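Local coordinates for protein aclacinomycin-N/aclacinomycin-A oxidase (Streptomyces galilaeus, PDB 2IPI) that oxidises the terminal sugar of aclacinomycins with molecular oxygen in the last two steps of their biosynthesis, using a bicovalently bound FAD, at residues A[453-467]-A[480-492]. Residues are numbered along the deposited sequence; the frame is centred on the assembly and turned at random.
Sequences GGVPVPDDRTEGTFI and NTSGVPWYTLYYK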
# COMPACT_ATOMS: atom_id res chain seq x y z
N GLY A 453 2.67 -19.53 -14.63
CA GLY A 453 2.93 -20.32 -13.43
C GLY A 453 2.35 -19.63 -12.20
O GLY A 453 2.88 -19.59 -11.11
N GLY A 454 1.18 -19.05 -12.42
CA GLY A 454 0.28 -18.59 -11.42
C GLY A 454 0.68 -17.28 -10.77
O GLY A 454 0.13 -17.00 -9.70
N VAL A 455 1.60 -16.57 -11.42
CA VAL A 455 2.09 -15.31 -10.86
C VAL A 455 2.23 -14.23 -11.92
O VAL A 455 2.50 -14.48 -13.09
CB VAL A 455 3.44 -15.46 -10.15
CG1 VAL A 455 3.34 -16.47 -9.00
CG2 VAL A 455 4.52 -15.87 -11.14
N PRO A 456 2.07 -12.98 -11.51
CA PRO A 456 2.34 -11.88 -12.44
C PRO A 456 3.85 -11.63 -12.54
O PRO A 456 4.40 -10.88 -11.73
CB PRO A 456 1.68 -10.68 -11.77
CG PRO A 456 1.69 -11.01 -10.31
CD PRO A 456 1.64 -12.51 -10.19
N VAL A 457 4.45 -12.26 -13.54
CA VAL A 457 5.85 -12.07 -13.86
C VAL A 457 6.06 -10.80 -14.66
O VAL A 457 5.43 -10.60 -15.71
CB VAL A 457 6.40 -13.24 -14.71
CG1 VAL A 457 7.86 -13.00 -15.06
CG2 VAL A 457 6.20 -14.56 -13.99
N PRO A 458 6.95 -9.92 -14.22
CA PRO A 458 7.25 -8.73 -15.03
C PRO A 458 7.72 -9.14 -16.43
O PRO A 458 8.74 -9.81 -16.57
CB PRO A 458 8.35 -8.03 -14.24
CG PRO A 458 8.21 -8.55 -12.83
CD PRO A 458 7.71 -9.97 -12.96
N ASP A 459 6.93 -8.72 -17.40
CA ASP A 459 7.10 -8.95 -18.83
C ASP A 459 6.35 -7.87 -19.59
O ASP A 459 6.10 -6.79 -19.03
CB ASP A 459 6.63 -10.36 -19.20
CG ASP A 459 5.23 -10.67 -18.73
OD1 ASP A 459 4.34 -9.81 -18.85
OD2 ASP A 459 5.00 -11.79 -18.20
N ASP A 460 5.99 -8.10 -20.85
CA ASP A 460 5.34 -7.05 -21.60
C ASP A 460 3.91 -6.78 -21.13
O ASP A 460 3.27 -5.83 -21.59
CB ASP A 460 5.30 -7.37 -23.11
CG ASP A 460 5.02 -6.10 -23.89
OD1 ASP A 460 3.83 -5.82 -24.22
OD2 ASP A 460 5.99 -5.36 -24.16
N ARG A 461 3.41 -7.62 -20.22
CA ARG A 461 2.03 -7.51 -19.79
C ARG A 461 1.84 -7.09 -18.34
O ARG A 461 0.81 -6.46 -18.07
CB ARG A 461 1.29 -8.84 -20.02
CG ARG A 461 0.99 -9.04 -21.51
CD ARG A 461 -0.26 -9.91 -21.67
NE ARG A 461 -1.48 -9.13 -21.82
CZ ARG A 461 -1.91 -8.48 -22.89
NH1 ARG A 461 -1.19 -8.49 -24.01
NH2 ARG A 461 -3.07 -7.82 -22.82
N THR A 462 2.77 -7.42 -17.46
CA THR A 462 2.68 -7.04 -16.06
C THR A 462 4.03 -6.51 -15.55
O THR A 462 5.01 -6.54 -16.29
CB THR A 462 2.24 -8.17 -15.11
OG1 THR A 462 3.37 -8.88 -14.60
CG2 THR A 462 1.37 -9.18 -15.84
N GLU A 463 4.06 -6.04 -14.32
CA GLU A 463 5.28 -5.56 -13.66
C GLU A 463 5.38 -6.12 -12.25
O GLU A 463 5.89 -5.48 -11.32
CB GLU A 463 5.27 -4.03 -13.62
CG GLU A 463 5.98 -3.38 -14.77
CD GLU A 463 6.41 -1.95 -14.57
OE1 GLU A 463 7.61 -1.68 -14.77
OE2 GLU A 463 5.56 -1.11 -14.20
N GLY A 464 4.87 -7.34 -12.07
CA GLY A 464 5.00 -8.01 -10.79
C GLY A 464 3.92 -7.63 -9.81
O GLY A 464 2.77 -7.33 -10.16
N THR A 465 4.28 -7.61 -8.52
CA THR A 465 3.26 -7.17 -7.55
C THR A 465 3.88 -6.16 -6.59
O THR A 465 5.03 -5.79 -6.82
CB THR A 465 2.58 -8.37 -6.90
OG1 THR A 465 1.66 -7.90 -5.90
CG2 THR A 465 3.56 -9.30 -6.21
N PHE A 466 3.16 -5.70 -5.58
CA PHE A 466 3.45 -4.56 -4.71
C PHE A 466 3.90 -4.97 -3.33
O PHE A 466 3.19 -5.76 -2.70
CB PHE A 466 2.16 -3.75 -4.61
CG PHE A 466 2.15 -2.49 -3.78
CD1 PHE A 466 3.21 -1.61 -3.81
CD2 PHE A 466 1.07 -2.21 -2.97
CE1 PHE A 466 3.18 -0.45 -3.05
CE2 PHE A 466 1.02 -1.06 -2.20
CZ PHE A 466 2.08 -0.18 -2.25
N ILE A 467 5.02 -4.48 -2.79
CA ILE A 467 5.49 -4.96 -1.50
C ILE A 467 4.47 -4.82 -0.37
O ILE A 467 4.42 -5.64 0.54
CB ILE A 467 6.80 -4.27 -1.04
CG1 ILE A 467 6.60 -2.81 -0.64
CG2 ILE A 467 7.89 -4.42 -2.08
CD1 ILE A 467 7.35 -1.83 -1.48
N ASN A 480 2.53 -21.67 -7.37
CA ASN A 480 2.70 -20.88 -8.59
C ASN A 480 4.17 -20.55 -8.83
O ASN A 480 5.05 -21.40 -8.66
CB ASN A 480 1.82 -19.63 -8.51
CG ASN A 480 0.51 -19.73 -7.79
OD1 ASN A 480 0.23 -20.56 -6.93
ND2 ASN A 480 -0.44 -18.84 -8.11
N THR A 481 4.48 -19.32 -9.21
CA THR A 481 5.85 -18.86 -9.38
C THR A 481 6.68 -19.78 -10.26
O THR A 481 7.53 -20.53 -9.74
CB THR A 481 6.56 -18.76 -8.01
OG1 THR A 481 5.66 -19.10 -6.96
CG2 THR A 481 7.05 -17.34 -7.76
N SER A 482 6.51 -19.80 -11.58
CA SER A 482 7.33 -20.74 -12.34
C SER A 482 8.64 -20.13 -12.85
O SER A 482 8.75 -19.50 -13.90
CB SER A 482 6.52 -21.37 -13.48
OG SER A 482 6.14 -22.68 -13.11
N GLY A 483 9.67 -20.39 -12.05
CA GLY A 483 11.02 -20.05 -12.37
C GLY A 483 11.46 -18.71 -11.82
O GLY A 483 12.67 -18.50 -11.67
N VAL A 484 10.51 -17.83 -11.52
CA VAL A 484 10.81 -16.47 -11.08
C VAL A 484 10.77 -16.35 -9.57
O VAL A 484 9.81 -16.82 -8.93
CB VAL A 484 9.82 -15.49 -11.73
CG1 VAL A 484 10.15 -14.05 -11.37
CG2 VAL A 484 9.84 -15.69 -13.25
N PRO A 485 11.79 -15.74 -8.98
CA PRO A 485 11.85 -15.62 -7.51
C PRO A 485 10.91 -14.53 -7.00
O PRO A 485 10.49 -13.67 -7.79
CB PRO A 485 13.30 -15.23 -7.25
CG PRO A 485 13.88 -14.82 -8.54
CD PRO A 485 12.93 -15.12 -9.65
N TRP A 486 10.59 -14.56 -5.71
CA TRP A 486 9.69 -13.56 -5.15
C TRP A 486 10.25 -12.15 -5.28
O TRP A 486 9.51 -11.16 -5.41
CB TRP A 486 9.41 -13.88 -3.67
CG TRP A 486 10.67 -13.73 -2.86
CD1 TRP A 486 11.72 -14.60 -2.72
CD2 TRP A 486 10.99 -12.57 -2.08
NE1 TRP A 486 12.67 -14.06 -1.89
CE2 TRP A 486 12.24 -12.81 -1.48
CE3 TRP A 486 10.33 -11.36 -1.83
CZ2 TRP A 486 12.84 -11.86 -0.65
CZ3 TRP A 486 10.93 -10.44 -1.01
CH2 TRP A 486 12.18 -10.69 -0.43
N TYR A 487 11.57 -12.02 -5.23
CA TYR A 487 12.15 -10.67 -5.19
C TYR A 487 12.14 -10.02 -6.57
O TYR A 487 12.03 -8.80 -6.70
CB TYR A 487 13.56 -10.66 -4.59
CG TYR A 487 14.53 -11.68 -5.13
CD1 TYR A 487 14.94 -12.76 -4.36
CD2 TYR A 487 15.05 -11.58 -6.42
CE1 TYR A 487 15.83 -13.70 -4.84
CE2 TYR A 487 15.94 -12.52 -6.90
CZ TYR A 487 16.33 -13.57 -6.11
OH TYR A 487 17.22 -14.52 -6.59
N THR A 488 12.25 -10.82 -7.63
CA THR A 488 12.02 -10.33 -8.98
C THR A 488 10.61 -9.76 -9.07
O THR A 488 10.36 -8.69 -9.60
CB THR A 488 12.19 -11.46 -10.01
OG1 THR A 488 13.56 -11.91 -9.94
CG2 THR A 488 11.92 -10.99 -11.43
N LEU A 489 9.68 -10.53 -8.49
CA LEU A 489 8.27 -10.19 -8.56
C LEU A 489 8.03 -8.81 -7.97
O LEU A 489 7.32 -8.01 -8.57
CB LEU A 489 7.41 -11.23 -7.84
CG LEU A 489 7.29 -12.62 -8.48
CD1 LEU A 489 6.19 -13.40 -7.79
CD2 LEU A 489 7.01 -12.54 -9.98
N TYR A 490 8.62 -8.57 -6.79
CA TYR A 490 8.30 -7.31 -6.10
C TYR A 490 9.19 -6.14 -6.49
O TYR A 490 8.77 -4.98 -6.43
CB TYR A 490 8.41 -7.55 -4.59
CG TYR A 490 7.22 -8.19 -3.93
CD1 TYR A 490 7.38 -9.37 -3.21
CD2 TYR A 490 5.94 -7.66 -3.98
CE1 TYR A 490 6.31 -10.00 -2.58
CE2 TYR A 490 4.86 -8.28 -3.36
CZ TYR A 490 5.05 -9.45 -2.66
OH TYR A 490 3.98 -10.07 -2.03
N TYR A 491 10.46 -6.35 -6.84
CA TYR A 491 11.39 -5.24 -7.02
C TYR A 491 12.06 -5.19 -8.38
O TYR A 491 12.85 -4.25 -8.60
CB TYR A 491 12.52 -5.36 -5.97
CG TYR A 491 12.13 -5.47 -4.53
CD1 TYR A 491 11.57 -4.39 -3.84
CD2 TYR A 491 12.32 -6.64 -3.82
CE1 TYR A 491 11.22 -4.51 -2.50
CE2 TYR A 491 11.98 -6.76 -2.49
CZ TYR A 491 11.43 -5.69 -1.83
OH TYR A 491 11.11 -5.87 -0.52
N LYS A 492 11.82 -6.15 -9.26
CA LYS A 492 12.48 -6.28 -10.54
C LYS A 492 13.98 -6.03 -10.43
O LYS A 492 14.59 -6.52 -9.48
CB LYS A 492 11.85 -5.30 -11.55
CG LYS A 492 10.36 -5.62 -11.71
CD LYS A 492 9.62 -4.43 -12.31
CE LYS A 492 9.98 -4.21 -13.77
NZ LYS A 492 8.84 -4.27 -14.72
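Asn480 meets Gly454 where the loop 453-467, on its way out of helix 434-448, packs against the short helix 486-491 of the berberine-bridge-enzyme-like region and its lead-in. The Asn480 amide points ND2 at Gly454 O, but at 2.5 Å this bond is modelled very short and its exact length is doubtful. Thr481 follows, its CG2 lying 4.0 Å from Val455 CG1. Val484 then sets CG2 against both methyls of Val457. In the helix, Leu489 packs against the loop with both methyls: CD1 approaches Val455 CB, while CD2 lies 3.6 Å from Pro456 O and also touches the Pro458 ring. Leu489 O accepts a hydrogen bond from Thr465 N at 3.1 Å, from above the carbonyl plane, and a CA-H...O contact from Gly464 CA. The Tyr490 ring runs alongside Thr465, Tyr490 CE2 3.3 Å from Thr465 CG2; the Tyr490 hydroxyl is hydrogen-bonded to Tyr469 O, tying the helix to the backbone of a catalytic residue. Phe466 starts its side chain away from 480-492 and touches the FAD, while its carbonyl O lies near Tyr490 CE2. Tyr491 packs CE1 on Ile467 CG2 at 3.4 Å. Beyond the helix, Lys492 runs antiparallel to the Pro458 side chain and bends at chi3 (70°) and chi4 toward Glu463. The Ser418 hydroxyl and Asp417 backbone N hydrogen-bond to Glu463 OE2, whereas OE1 forms a salt bridge with Lys492 NZ at 2.9 Å, met on its anti side, 17° out of the carboxylate plane.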